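PDB 3HZ7: UPF0033 domain-containing protein from Desulfitobacterium hafniense, which is of unknown function but belongs to the TusA family of sulfur carrier proteins, so probably its N-terminal domain binds and passes on sulfur as a persulfide. Local coordinates for residues 19-24 and 30-35; 46-51 and 68-73. All blocks are in the same frame, centred on the assembly; numbering follows the deposited sequence.

How the interactions relate
Both contacts pack a helix on the same face of one four-stranded mixed sheet, with their centres about 8 Å apart. They follow in series along the chain: interaction 1 closes helix 13-23 onto strand 31-36, and interaction 2 then lays helix 39-52 over strand 66-71. These two strands are neighbours in the sheet, where Ile70 N and Val32 O lie 2.7 Å apart, probably as a hydrogen bond. The result is the two-layer alpha/beta fold of the TusA family. Cys11, modified to S-mercaptocysteine, precedes helix 13-23, whereas interaction 1 involves that helix's C-terminal part; the modification is consistent with sulfur carriage by this domain.

Interaction 1: 19-24 and 30-35; sequences KKALAE and GVVTVL
Leu22 and Val32 carry this contact, which is wholly apolar; no hydrogen bond joins 19-24 to 30-35. The closest touch is between Leu22 CD2 and Val32 CG2, at 3.6 Å, and the branch point takes part too, with Leu22 CG 3.7 Å from the same Val32 CG2. Leu22 leans over to the strand because CG is turned beside its backbone N, opposite the carbonyl carbon (chi1 -72°). Ala21 makes the second touch: its CB points at the strand and sits 4.0 Å from both Val32 CG1 and Val32 CG2, so the fork of the valine faces the small methyl. Val32 thus gives one branch to both helix residues and the other to Ala21. Were Leu22 cut back to an alanine, Val32 CG2 would probably lose its nearest neighbours and a gap would open toward Met48 and Ile70, which the leucine also touches. Helix 13-23 is the link of a beta-alpha-beta crossover between the parallel neighbours 2-5 and 31-36; Leu22 meets Met48 of helix 39-52, while Ala21 reaches Ile4 of the first strand and Val32 both Ile2 and Ile4.

Interaction 2: 46-51 and 68-73; sequences QKMAEG and VTIVAG
Ile70 meets the helix through two of its methyls, each with a different main partner. Its CG2 lies 4.0 Å from Ala49 CB, and its CD1 lies 3.9 Å from CE of selenomethionine Met48. Ala49 CB is also 4.2 Å from Ile70 CD1, which makes the alanine methyl face both ends of the branched side chain. The small side chain is consistent with the close backbones, Ala49 CA and Ile70 CA being 6.8 Å apart. Met48 starts from the flank of the helix, CG anti to the backbone N (chi1 176°), and then bends at both of the next torsions; this fold of the chain swings CE back toward the strand, where the side chain crosses that of Ile70 at about a right angle.

One turn earlier the packing is looser: Gln46 CG approaches Val68 CG1 at 4.5 Å, using only the aliphatic part of the glutamine. The polar end is engaged outside this pair, for Gln46 NE2 is hydrogen-bonded to Ser56 OG. No hydrogen bond crosses from 46-51 to 68-73.

Helix segment 46-51 and strand segment 68-71 run nearly parallel, at 8°, with axes 9.7 Å apart at closest approach. That direction follows from the topology: helix 39-52 connects strands 31-36 and 55-60, and strand 66-71 lies between them in the sheet, antiparallel to both. The backbone of Val68 pairs with Val34, those of Thr69 and Val71 with Glu57 and Gln55. Met48 also packs on Val15 and Ala18, so helix 13-23 meets the contact here; Ile70 touches Tyr54 and Ala49 touches Ser56, while Gln46 and Val68 share Tyr58 of the edge strand 55-60.

Interaction 1: 19-24 and 30-35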
# COMPACT_ATOMS: atom_id res chain seq x y z
N LYS A 19 -1.48 4.04 5.23
CA LYS A 19 -0.69 4.42 6.38
C LYS A 19 -1.42 4.10 7.70
O LYS A 19 -0.80 3.66 8.68
CB LYS A 19 -0.30 5.93 6.30
CG LYS A 19 0.70 6.32 7.39
CD LYS A 19 1.26 7.71 7.15
CE LYS A 19 2.08 8.20 8.33
NZ LYS A 19 2.87 9.41 7.95
N LYS A 20 -2.72 4.33 7.73
CA LYS A 20 -3.54 4.04 8.91
C LYS A 20 -3.45 2.54 9.18
O LYS A 20 -3.30 2.10 10.31
CB LYS A 20 -5.01 4.36 8.65
CG LYS A 20 -5.32 5.82 8.39
CD LYS A 20 -6.83 6.07 8.38
CE LYS A 20 -7.51 5.50 9.60
NZ LYS A 20 -8.77 6.24 9.91
N ALA A 21 -3.57 1.74 8.14
CA ALA A 21 -3.48 0.29 8.37
C ALA A 21 -2.12 -0.14 8.90
O ALA A 21 -2.03 -1.07 9.76
CB ALA A 21 -3.83 -0.50 7.09
N LEU A 22 -1.04 0.49 8.39
CA LEU A 22 0.31 0.13 8.85
C LEU A 22 0.57 0.58 10.29
O LEU A 22 1.13 -0.16 11.08
CB LEU A 22 1.37 0.69 7.91
CG LEU A 22 1.43 -0.02 6.55
CD1 LEU A 22 1.97 0.91 5.45
CD2 LEU A 22 2.27 -1.29 6.73
N ALA A 23 0.17 1.79 10.62
CA ALA A 23 0.37 2.33 11.95
C ALA A 23 -0.43 1.53 12.99
O ALA A 23 -0.14 1.59 14.21
CB ALA A 23 -0.06 3.85 11.99
N GLU A 24 -1.44 0.79 12.52
CA GLU A 24 -2.28 0.02 13.43
C GLU A 24 -1.79 -1.38 13.76
O GLU A 24 -2.29 -1.98 14.70
CB GLU A 24 -3.70 -0.04 12.89
CG GLU A 24 -4.55 1.06 13.51
CD GLU A 24 -5.01 2.08 12.50
OE1 GLU A 24 -5.98 1.75 11.77
OE2 GLU A 24 -4.41 3.18 12.43
N GLY A 30 3.46 -6.71 9.88
CA GLY A 30 2.52 -7.46 9.10
C GLY A 30 2.61 -6.98 7.66
O GLY A 30 3.60 -6.32 7.27
N VAL A 31 1.54 -7.24 6.91
CA VAL A 31 1.54 -6.91 5.49
C VAL A 31 0.31 -6.15 5.09
O VAL A 31 -0.79 -6.55 5.47
CB VAL A 31 1.58 -8.22 4.65
CG1 VAL A 31 1.69 -7.84 3.17
CG2 VAL A 31 2.78 -9.13 5.09
N VAL A 32 0.47 -5.04 4.34
CA VAL A 32 -0.70 -4.30 3.89
C VAL A 32 -0.59 -4.23 2.38
O VAL A 32 0.39 -3.69 1.82
CB VAL A 32 -0.78 -2.84 4.50
CG1 VAL A 32 -2.03 -2.07 3.93
CG2 VAL A 32 -0.84 -2.90 6.10
N THR A 33 -1.56 -4.79 1.69
CA THR A 33 -1.54 -4.69 0.22
C THR A 33 -2.64 -3.69 -0.12
O THR A 33 -3.69 -3.66 0.56
CB THR A 33 -1.83 -5.97 -0.50
OG1 THR A 33 -2.56 -6.81 0.35
CG2 THR A 33 -0.62 -6.67 -0.78
N VAL A 34 -2.39 -2.90 -1.17
CA VAL A 34 -3.34 -1.88 -1.60
C VAL A 34 -3.60 -1.98 -3.09
O VAL A 34 -2.65 -2.02 -3.88
CB VAL A 34 -2.77 -0.47 -1.33
CG1 VAL A 34 -3.93 0.62 -1.45
CG2 VAL A 34 -2.03 -0.46 0.00
N LEU A 35 -4.86 -2.02 -3.47
CA LEU A 35 -5.19 -2.02 -4.90
C LEU A 35 -5.44 -0.56 -5.40
O LEU A 35 -6.33 0.17 -4.85
CB LEU A 35 -6.43 -2.89 -5.15
CG LEU A 35 -6.40 -4.31 -4.57
CD1 LEU A 35 -7.75 -5.05 -4.90
CD2 LEU A 35 -5.22 -5.08 -5.20

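Interaction 2: 46-51 and 68-73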
# COMPACT_ATOMS: atom_id res chain seq x y z
N GLN A 46 4.76 3.90 -2.48
CA GLN A 46 6.15 3.48 -2.22
C GLN A 46 6.99 4.53 -1.49
O GLN A 46 7.82 4.21 -0.61
CB GLN A 46 6.87 3.07 -3.51
CG GLN A 46 6.28 1.81 -4.12
CD GLN A 46 7.22 1.07 -5.04
OE1 GLN A 46 7.66 1.60 -6.07
NE2 GLN A 46 7.51 -0.18 -4.67
N LYS A 47 6.77 5.79 -1.82
CA LYS A 47 7.52 6.88 -1.13
C LYS A 47 7.14 6.90 0.36
O LYS A 47 7.99 7.10 1.25
CB LYS A 47 7.19 8.25 -1.76
CG LYS A 47 7.45 8.30 -3.31
CD LYS A 47 8.15 9.59 -3.71
CE LYS A 47 8.34 9.76 -5.22
NZ LYS A 47 7.05 9.90 -5.96
N MSE A 48 5.85 6.66 0.65
CA MSE A 48 5.39 6.61 2.05
C MSE A 48 5.99 5.41 2.71
O MSE A 48 6.42 5.48 3.88
CB MSE A 48 3.85 6.55 2.09
CG MSE A 48 3.26 6.40 3.50
SE MSE A 48 3.09 4.51 4.16
CE MSE A 48 1.64 4.03 2.98
N ALA A 49 6.06 4.28 1.99
CA ALA A 49 6.64 3.07 2.60
C ALA A 49 8.14 3.29 2.91
O ALA A 49 8.64 2.95 4.00
CB ALA A 49 6.46 1.85 1.66
N GLU A 50 8.88 3.83 1.94
CA GLU A 50 10.30 4.06 2.18
C GLU A 50 10.38 5.05 3.33
O GLU A 50 11.11 4.81 4.30
CB GLU A 50 11.03 4.59 0.92
CG GLU A 50 10.70 6.01 0.52
CD GLU A 50 11.71 6.59 -0.49
OE1 GLU A 50 12.90 6.72 -0.12
OE2 GLU A 50 11.31 6.91 -1.63
N GLY A 51 9.62 6.14 3.23
CA GLY A 51 9.59 7.10 4.32
C GLY A 51 9.49 6.40 5.67
O GLY A 51 10.29 6.68 6.57
N VAL A 68 0.05 -2.90 -4.64
CA VAL A 68 1.27 -2.48 -3.95
C VAL A 68 1.24 -3.21 -2.60
O VAL A 68 0.30 -3.06 -1.80
CB VAL A 68 1.28 -0.92 -3.74
CG1 VAL A 68 2.57 -0.44 -3.12
CG2 VAL A 68 1.05 -0.23 -5.09
N THR A 69 2.28 -3.97 -2.33
CA THR A 69 2.35 -4.72 -1.08
C THR A 69 3.39 -4.10 -0.15
O THR A 69 4.56 -3.88 -0.56
CB THR A 69 2.65 -6.18 -1.40
OG1 THR A 69 1.63 -6.65 -2.29
CG2 THR A 69 2.69 -7.05 -0.12
N ILE A 70 2.98 -3.77 1.08
CA ILE A 70 3.90 -3.15 2.01
C ILE A 70 4.06 -4.04 3.21
O ILE A 70 3.07 -4.46 3.83
CB ILE A 70 3.40 -1.73 2.47
CG1 ILE A 70 3.10 -0.90 1.23
CG2 ILE A 70 4.42 -1.10 3.46
CD1 ILE A 70 2.50 0.58 1.44
N VAL A 71 5.32 -4.29 3.56
CA VAL A 71 5.64 -5.16 4.67
C VAL A 71 6.29 -4.42 5.84
O VAL A 71 7.24 -3.66 5.65
CB VAL A 71 6.62 -6.31 4.24
CG1 VAL A 71 6.91 -7.19 5.43
CG2 VAL A 71 6.02 -7.14 3.12
N ALA A 72 5.76 -4.69 7.04
CA ALA A 72 6.23 -4.12 8.29
C ALA A 72 6.91 -5.24 9.05
O ALA A 72 7.92 -5.01 9.76
CB ALA A 72 5.02 -3.54 9.09
N GLY A 73 6.40 -6.45 8.91
CA GLY A 73 7.07 -7.56 9.56
C GLY A 73 6.50 -8.97 9.47
O GLY A 73 7.13 -9.91 9.97